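Local coordinates for protein LAE5 (Uncultured bacterium, PDB 5JD3) that probably hydrolyses ester bonds as a GDSL-family (SGNH-type) esterase recovered from a lake metagenome, at residues 40-45 / 79-84; 154-159 / 192-197. One frame throughout, in Å; residues are numbered along the deposited sequence.

Contact 1. Residues 40-45 / 79-84; sequences AGRDKG and VNQGNS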
ATOM      1  N   ALA A  40      -1.614  -2.714 -10.088  1.00 24.48           N
ATOM      2  CA  ALA A  40      -0.610  -2.484 -11.126  1.00 27.30           C
ATOM      3  C   ALA A  40      -0.831  -3.341 -12.375  1.00 25.92           C
ATOM      4  O   ALA A  40       0.120  -3.680 -13.078  1.00 24.48           O
ATOM      5  CB  ALA A  40       0.786  -2.721 -10.567  1.00 22.68           C
ATOM      6  N   GLY A  41      -2.086  -3.686 -12.643  1.00 24.72           N
ATOM      7  CA  GLY A  41      -2.441  -4.391 -13.862  1.00 27.67           C
ATOM      8  C   GLY A  41      -2.154  -5.881 -13.855  1.00 31.28           C
ATOM      9  O   GLY A  41      -1.937  -6.479 -14.908  1.00 36.87           O
ATOM     10  N   ARG A  42      -2.157  -6.482 -12.670  1.00 30.10           N
ATOM     11  CA  ARG A  42      -1.944  -7.921 -12.545  1.00 32.09           C
ATOM     12  C   ARG A  42      -3.095  -8.697 -13.176  1.00 31.69           C
ATOM     13  O   ARG A  42      -4.189  -8.164 -13.355  1.00 32.82           O
ATOM     14  CB  ARG A  42      -1.798  -8.319 -11.073  1.00 30.89           C
ATOM     15  CG  ARG A  42      -3.083  -8.174 -10.268  1.00 27.48           C
ATOM     16  CD  ARG A  42      -2.861  -8.480  -8.797  1.00 27.88           C
ATOM     17  NE  ARG A  42      -4.069  -8.275  -8.003  1.00 27.38           N
ATOM     18  CZ  ARG A  42      -4.938  -9.234  -7.697  1.00 28.32           C
ATOM     19  NH1 ARG A  42      -4.733 -10.475  -8.118  1.00 22.75           N
ATOM     20  NH2 ARG A  42      -6.010  -8.954  -6.969  1.00 24.84           N
ATOM     21  N   ASP A  43      -2.842  -9.955 -13.517  1.00 32.09           N
ATOM     22  CA  ASP A  43      -3.906 -10.838 -13.974  1.00 38.55           C
ATOM     23  C   ASP A  43      -4.614 -11.422 -12.758  1.00 35.67           C
ATOM     24  O   ASP A  43      -4.075 -12.294 -12.077  1.00 34.16           O
ATOM     25  CB  ASP A  43      -3.356 -11.951 -14.868  1.00 47.52           C
ATOM     26  CG  ASP A  43      -4.435 -12.910 -15.339  1.00 56.05           C
ATOM     27  OD1 ASP A  43      -5.610 -12.494 -15.422  1.00 59.30           O
ATOM     28  OD2 ASP A  43      -4.109 -14.080 -15.631  1.00 61.25           O
ATOM     29  N   LYS A  44      -5.819 -10.933 -12.490  1.00 35.13           N
ATOM     30  CA  LYS A  44      -6.559 -11.321 -11.292  1.00 37.34           C
ATOM     31  C   LYS A  44      -7.021 -12.775 -11.336  1.00 43.75           C
ATOM     32  O   LYS A  44      -7.396 -13.344 -10.311  1.00 48.01           O
ATOM     33  CB  LYS A  44      -7.764 -10.402 -11.089  1.00 31.69           C
ATOM     34  CG  LYS A  44      -7.399  -8.961 -10.781  1.00 32.82           C
ATOM     35  CD  LYS A  44      -8.640  -8.125 -10.520  1.00 38.81           C
ATOM     36  CE  LYS A  44      -8.280  -6.673 -10.264  1.00 42.97           C
ATOM     37  NZ  LYS A  44      -9.486  -5.819 -10.090  1.00 49.80           N
ATOM     38  N   GLY A  45      -6.992 -13.372 -12.523  1.00 43.03           N
ATOM     39  CA  GLY A  45      -7.405 -14.752 -12.690  1.00 44.14           C
ATOM     40  C   GLY A  45      -6.456 -15.742 -12.041  1.00 48.31           C
ATOM     41  O   GLY A  45      -6.790 -16.916 -11.878  1.00 52.38           O
ATOM     42  N   VAL A  79       2.294 -12.143  -2.313  1.00 26.30           N
ATOM     43  CA  VAL A  79       0.990 -12.236  -2.959  1.00 29.87           C
ATOM     44  C   VAL A  79       0.403 -10.850  -3.212  1.00 30.60           C
ATOM     45  O   VAL A  79       0.321 -10.028  -2.300  1.00 29.91           O
ATOM     46  CB  VAL A  79      -0.010 -13.044  -2.109  1.00 29.43           C
ATOM     47  CG1 VAL A  79      -1.270 -13.339  -2.911  1.00 25.34           C
ATOM     48  CG2 VAL A  79       0.625 -14.334  -1.612  1.00 33.58           C
ATOM     49  N   ASN A  80      -0.007 -10.595  -4.451  1.00 25.74           N
ATOM     50  CA  ASN A  80      -0.633  -9.325  -4.796  1.00 27.84           C
ATOM     51  C   ASN A  80      -2.154  -9.435  -4.769  1.00 31.59           C
ATOM     52  O   ASN A  80      -2.749 -10.162  -5.563  1.00 33.89           O
ATOM     53  CB  ASN A  80      -0.162  -8.851  -6.176  1.00 27.32           C
ATOM     54  CG  ASN A  80      -0.571  -7.415  -6.479  1.00 25.34           C
ATOM     55  OD1 ASN A  80      -1.488  -6.867  -5.865  1.00 23.06           O
ATOM     56  ND2 ASN A  80       0.113  -6.801  -7.437  1.00 23.59           N
ATOM     57  N   GLN A  81      -2.781  -8.705  -3.852  1.00 28.98           N
ATOM     58  CA  GLN A  81      -4.234  -8.693  -3.752  1.00 29.29           C
ATOM     59  C   GLN A  81      -4.790  -7.286  -3.944  1.00 28.27           C
ATOM     60  O   GLN A  81      -5.777  -6.907  -3.315  1.00 30.87           O
ATOM     61  CB  GLN A  81      -4.684  -9.261  -2.403  1.00 32.80           C
ATOM     62  CG  GLN A  81      -4.584 -10.774  -2.309  1.00 34.54           C
ATOM     63  CD  GLN A  81      -5.527 -11.477  -3.267  1.00 37.23           C
ATOM     64  OE1 GLN A  81      -6.740 -11.274  -3.222  1.00 35.86           O
ATOM     65  NE2 GLN A  81      -4.973 -12.307  -4.143  1.00 39.53           N
ATOM     66  N   GLY A  82      -4.151  -6.519  -4.820  1.00 25.77           N
ATOM     67  CA  GLY A  82      -4.585  -5.164  -5.105  1.00 24.22           C
ATOM     68  C   GLY A  82      -5.709  -5.107  -6.123  1.00 27.10           C
ATOM     69  O   GLY A  82      -5.639  -5.742  -7.175  1.00 27.87           O
ATOM     70  N   ASN A  83      -6.751  -4.346  -5.801  1.00 26.91           N
ATOM     71  CA  ASN A  83      -7.883  -4.148  -6.704  1.00 28.36           C
ATOM     72  C   ASN A  83      -8.092  -2.670  -7.010  1.00 28.56           C
ATOM     73  O   ASN A  83      -8.271  -1.866  -6.100  1.00 28.56           O
ATOM     74  CB  ASN A  83      -9.163  -4.737  -6.105  1.00 27.06           C
ATOM     75  CG  ASN A  83      -9.157  -6.254  -6.080  1.00 28.24           C
ATOM     76  OD1 ASN A  83      -8.131  -6.890  -6.317  1.00 32.91           O
ATOM     77  ND2 ASN A  83     -10.311  -6.842  -5.788  1.00 25.83           N
ATOM     78  N   SER A  84      -8.079  -2.318  -8.292  1.00 29.92           N
ATOM     79  CA  SER A  84      -8.204  -0.924  -8.714  1.00 33.63           C
ATOM     80  C   SER A  84      -9.513  -0.279  -8.259  1.00 32.53           C
ATOM     81  O   SER A  84     -10.559  -0.925  -8.231  1.00 31.54           O
ATOM     82  CB  SER A  84      -8.087  -0.820 -10.237  1.00 41.94           C
ATOM     83  OG  SER A  84      -6.838  -1.313 -10.687  1.00 52.86           O
TER
HETATM   84  O   HOH W   1      -4.501  -1.936 -11.975  1.00 22.58           O
HETATM   85  O   HOH W   2      -8.440 -10.432  -5.617  1.00 41.28           O
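The guanidinium of Arg-42 lies flat between a carbonyl of the strand and the side chain two residues on in the loop: Asn-80 O sits over the centre of one face, 3.2 Å from Arg-42 CZ, and Lys-44 CG lies over the centre of the opposite face. At the edge the group grips a single acceptor side-on, Arg-42 NE reaching Gly-82 O at 3.1 Å and Arg-42 NH2 reaching the same Gly-82 O at 3.2 Å. The NE bond comes in close to the carbonyl plane, whereas NH2 stands well above it. Asn-83 OD1 takes a weak third bond from Arg-42 NH2, bent to 130°, and a water in the guanidinium plane joins that nitrogen to Gln-81 OE1. An arm extended from CG to NE carries the group this far, and on the way Arg-42 CD packs on Asn-80 CG at 3.4 Å. The Asn-80 amide is itself fixed: OD1 accepts from Gly-82 N in an Asx turn, and ND2 donates to Thr-38 O and His-55 O. The loop after helix 36-39 thus joins an outermost strand of the GDSL-type parallel sheet, Ser-84 lying beside the probable Ser-36/His-216/Asp-213 triad; the oxygens round the buried cation would probably stabilise its charge.

Contact 2. Residues 154-159 / 192-197; sequences ILLTPY and VDVQGA
Thr-157 drives its methyl into the start of helix 194-201, with CG2 3.2 Å from Val-194 N and 3.4 Å from Gln-195 N. This is the tightly packed part of the contact, and it follows from the first torsion, which sets CG2 between backbone N and carbonyl carbon while OG1 lies anti to N (chi1 -174°). Just before it the backbones pair as parallel strands, 152-156 and 190-192, joined through helix 168-187 in a beta-alpha-beta crossover: Val-192 N donates to Leu-155 O at 2.9 Å, and Thr-157 N returns an almost straight bond (175°) to Val-192 O. Leu-156 and Val-192 lie side by side and point the same way, CG to CB 3.8 Å, with Ala-228 and Ala-232 of helix 219-232 against Val-192. Tyr-159 CD2 meets Val-194 CG1 obliquely at 3.9 Å; its hydroxyl is bound to Ile-215 O. The more solvent-accessible side belongs to Asp-193, the helix N-cap, where OD2 accepts from Gly-196 N from above the carboxylate plane and also pairs with Arg-181. Sheet bonding therefore passes directly into helix capping: the Asp-193 carboxylate, its charge probably balanced by Arg-181 and the helix start, satisfies an amide of the first turn.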
ATOM      1  N   ILE A 154       2.025  -4.629   8.140  1.00 36.11           N
ATOM      2  CA  ILE A 154       2.629  -3.399   7.641  1.00 34.87           C
ATOM      3  C   ILE A 154       1.587  -2.466   7.033  1.00 38.13           C
ATOM      4  O   ILE A 154       0.813  -2.867   6.164  1.00 40.53           O
ATOM      5  CB  ILE A 154       3.712  -3.692   6.581  1.00 33.61           C
ATOM      6  CG1 ILE A 154       4.787  -4.623   7.147  1.00 37.39           C
ATOM      7  CG2 ILE A 154       4.334  -2.400   6.084  1.00 24.59           C
ATOM      8  CD1 ILE A 154       4.611  -6.075   6.755  1.00 42.81           C
ATOM      9  N   LEU A 155       1.572  -1.220   7.492  1.00 36.26           N
ATOM     10  CA  LEU A 155       0.660  -0.222   6.950  1.00 31.75           C
ATOM     11  C   LEU A 155       1.415   0.812   6.123  1.00 29.95           C
ATOM     12  O   LEU A 155       2.273   1.527   6.638  1.00 32.95           O
ATOM     13  CB  LEU A 155      -0.119   0.467   8.073  1.00 28.60           C
ATOM     14  CG  LEU A 155      -0.977  -0.458   8.939  1.00 30.86           C
ATOM     15  CD1 LEU A 155      -1.826   0.343   9.915  1.00 30.77           C
ATOM     16  CD2 LEU A 155      -1.848  -1.346   8.067  1.00 33.95           C
ATOM     17  N   LEU A 156       1.094   0.876   4.835  1.00 28.57           N
ATOM     18  CA  LEU A 156       1.709   1.848   3.940  1.00 29.96           C
ATOM     19  C   LEU A 156       0.774   3.031   3.739  1.00 28.65           C
ATOM     20  O   LEU A 156      -0.360   2.865   3.288  1.00 27.16           O
ATOM     21  CB  LEU A 156       2.060   1.211   2.592  1.00 33.72           C
ATOM     22  CG  LEU A 156       3.152   0.135   2.559  1.00 36.60           C
ATOM     23  CD1 LEU A 156       2.612  -1.233   2.959  1.00 36.60           C
ATOM     24  CD2 LEU A 156       3.802   0.076   1.185  1.00 38.12           C
ATOM     25  N   THR A 157       1.253   4.224   4.077  1.00 27.77           N
ATOM     26  CA  THR A 157       0.427   5.425   4.023  1.00 30.81           C
ATOM     27  C   THR A 157      -0.024   5.742   2.599  1.00 30.86           C
ATOM     28  O   THR A 157       0.714   5.509   1.639  1.00 32.22           O
ATOM     29  CB  THR A 157       1.173   6.650   4.609  1.00 37.34           C
ATOM     30  OG1 THR A 157       0.290   7.778   4.661  1.00 49.07           O
ATOM     31  CG2 THR A 157       2.387   7.006   3.768  1.00 31.18           C
ATOM     32  N   PRO A 158      -1.255   6.252   2.456  1.00 29.44           N
ATOM     33  CA  PRO A 158      -1.675   6.766   1.152  1.00 29.70           C
ATOM     34  C   PRO A 158      -0.864   8.006   0.811  1.00 26.85           C
ATOM     35  O   PRO A 158      -0.347   8.657   1.718  1.00 32.58           O
ATOM     36  CB  PRO A 158      -3.154   7.100   1.360  1.00 29.69           C
ATOM     37  CG  PRO A 158      -3.273   7.354   2.829  1.00 25.93           C
ATOM     38  CD  PRO A 158      -2.313   6.395   3.473  1.00 25.04           C
ATOM     39  N   TYR A 159      -0.743   8.329  -0.469  1.00 24.14           N
ATOM     40  CA  TYR A 159       0.076   9.464  -0.859  1.00 27.41           C
ATOM     41  C   TYR A 159      -0.581  10.311  -1.936  1.00 28.53           C
ATOM     42  O   TYR A 159      -1.531   9.888  -2.596  1.00 24.19           O
ATOM     43  CB  TYR A 159       1.449   8.990  -1.350  1.00 26.81           C
ATOM     44  CG  TYR A 159       1.401   8.226  -2.655  1.00 25.64           C
ATOM     45  CD1 TYR A 159       1.503   8.884  -3.875  1.00 23.25           C
ATOM     46  CD2 TYR A 159       1.250   6.848  -2.668  1.00 21.47           C
ATOM     47  CE1 TYR A 159       1.452   8.190  -5.067  1.00 23.20           C
ATOM     48  CE2 TYR A 159       1.205   6.150  -3.857  1.00 26.15           C
ATOM     49  CZ  TYR A 159       1.303   6.822  -5.051  1.00 24.54           C
ATOM     50  OH  TYR A 159       1.255   6.121  -6.233  1.00 29.89           O
ATOM     51  N   VAL A 192       5.013   2.299   6.928  1.00 31.07           N
ATOM     52  CA  VAL A 192       5.881   2.766   5.859  1.00 30.01           C
ATOM     53  C   VAL A 192       5.440   4.149   5.396  1.00 29.06           C
ATOM     54  O   VAL A 192       4.320   4.326   4.916  1.00 27.74           O
ATOM     55  CB  VAL A 192       5.878   1.799   4.663  1.00 31.61           C
ATOM     56  CG1 VAL A 192       6.733   2.351   3.536  1.00 34.90           C
ATOM     57  CG2 VAL A 192       6.375   0.430   5.092  1.00 32.15           C
ATOM     58  N   ASP A 193       6.324   5.128   5.553  1.00 26.49           N
ATOM     59  CA  ASP A 193       6.025   6.494   5.146  1.00 27.35           C
ATOM     60  C   ASP A 193       6.310   6.689   3.660  1.00 20.57           C
ATOM     61  O   ASP A 193       7.358   7.211   3.279  1.00 22.15           O
ATOM     62  CB  ASP A 193       6.833   7.491   5.980  1.00 29.90           C
ATOM     63  CG  ASP A 193       6.477   8.933   5.674  1.00 37.54           C
ATOM     64  OD1 ASP A 193       7.323   9.818   5.919  1.00 40.89           O
ATOM     65  OD2 ASP A 193       5.353   9.181   5.189  1.00 41.67           O
ATOM     66  N   VAL A 194       5.370   6.255   2.827  1.00 20.60           N
ATOM     67  CA  VAL A 194       5.488   6.388   1.380  1.00 22.94           C
ATOM     68  C   VAL A 194       5.424   7.852   0.956  1.00 24.04           C
ATOM     69  O   VAL A 194       6.168   8.285   0.074  1.00 24.72           O
ATOM     70  CB  VAL A 194       4.380   5.600   0.656  1.00 22.59           C
ATOM     71  CG1 VAL A 194       4.552   5.699  -0.854  1.00 21.61           C
ATOM     72  CG2 VAL A 194       4.384   4.146   1.104  1.00 20.00           C
ATOM     73  N   GLN A 195       4.531   8.606   1.590  1.00 25.08           N
ATOM     74  CA  GLN A 195       4.371  10.028   1.296  1.00 28.04           C
ATOM     75  C   GLN A 195       5.674  10.785   1.522  1.00 26.50           C
ATOM     76  O   GLN A 195       6.073  11.609   0.700  1.00 28.81           O
ATOM     77  CB  GLN A 195       3.259  10.634   2.155  1.00 28.42           C
ATOM     78  CG  GLN A 195       3.043  12.122   1.931  1.00 23.83           C
ATOM     79  CD  GLN A 195       2.537  12.433   0.538  1.00 25.14           C
ATOM     80  OE1 GLN A 195       1.357  12.249   0.237  1.00 21.72           O
ATOM     81  NE2 GLN A 195       3.429  12.909  -0.325  1.00 22.15           N
ATOM     82  N   GLY A 196       6.331  10.498   2.641  1.00 20.75           N
ATOM     83  CA  GLY A 196       7.607  11.113   2.957  1.00 23.45           C
ATOM     84  C   GLY A 196       8.668  10.747   1.939  1.00 28.35           C
ATOM     85  O   GLY A 196       9.516  11.570   1.592  1.00 33.78           O
ATOM     86  N   ALA A 197       8.618   9.508   1.459  1.00 26.22           N
ATOM     87  CA  ALA A 197       9.553   9.037   0.444  1.00 25.65           C
ATOM     88  C   ALA A 197       9.398   9.841  -0.841  1.00 22.17           C
ATOM     89  O   ALA A 197      10.388  10.222  -1.467  1.00 22.90           O
ATOM     90  CB  ALA A 197       9.345   7.553   0.173  1.00 22.43           C
TER

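Contacts 1 and 2 belong to opposite edges of one five-stranded parallel sheet, whose outer strands are 77-82 and 190-192. Contact 1 lies at the first of these, where a loop meets it, while contact 2 joins the second to its neighbour, strand 152-156. Their centres are 20 Å apart and their nearest atoms about 10 Å, so they do not touch; along the chain contact 1 closes before contact 2 opens. Both approach the probable catalytic triad of Ser-36, His-216 and Asp-213: Ser-84 touches it, whereas Tyr-159 lies near without contact. A bound di(hydroxyethyl)ether molecule is about 10 Å from the Arg-42 side chain.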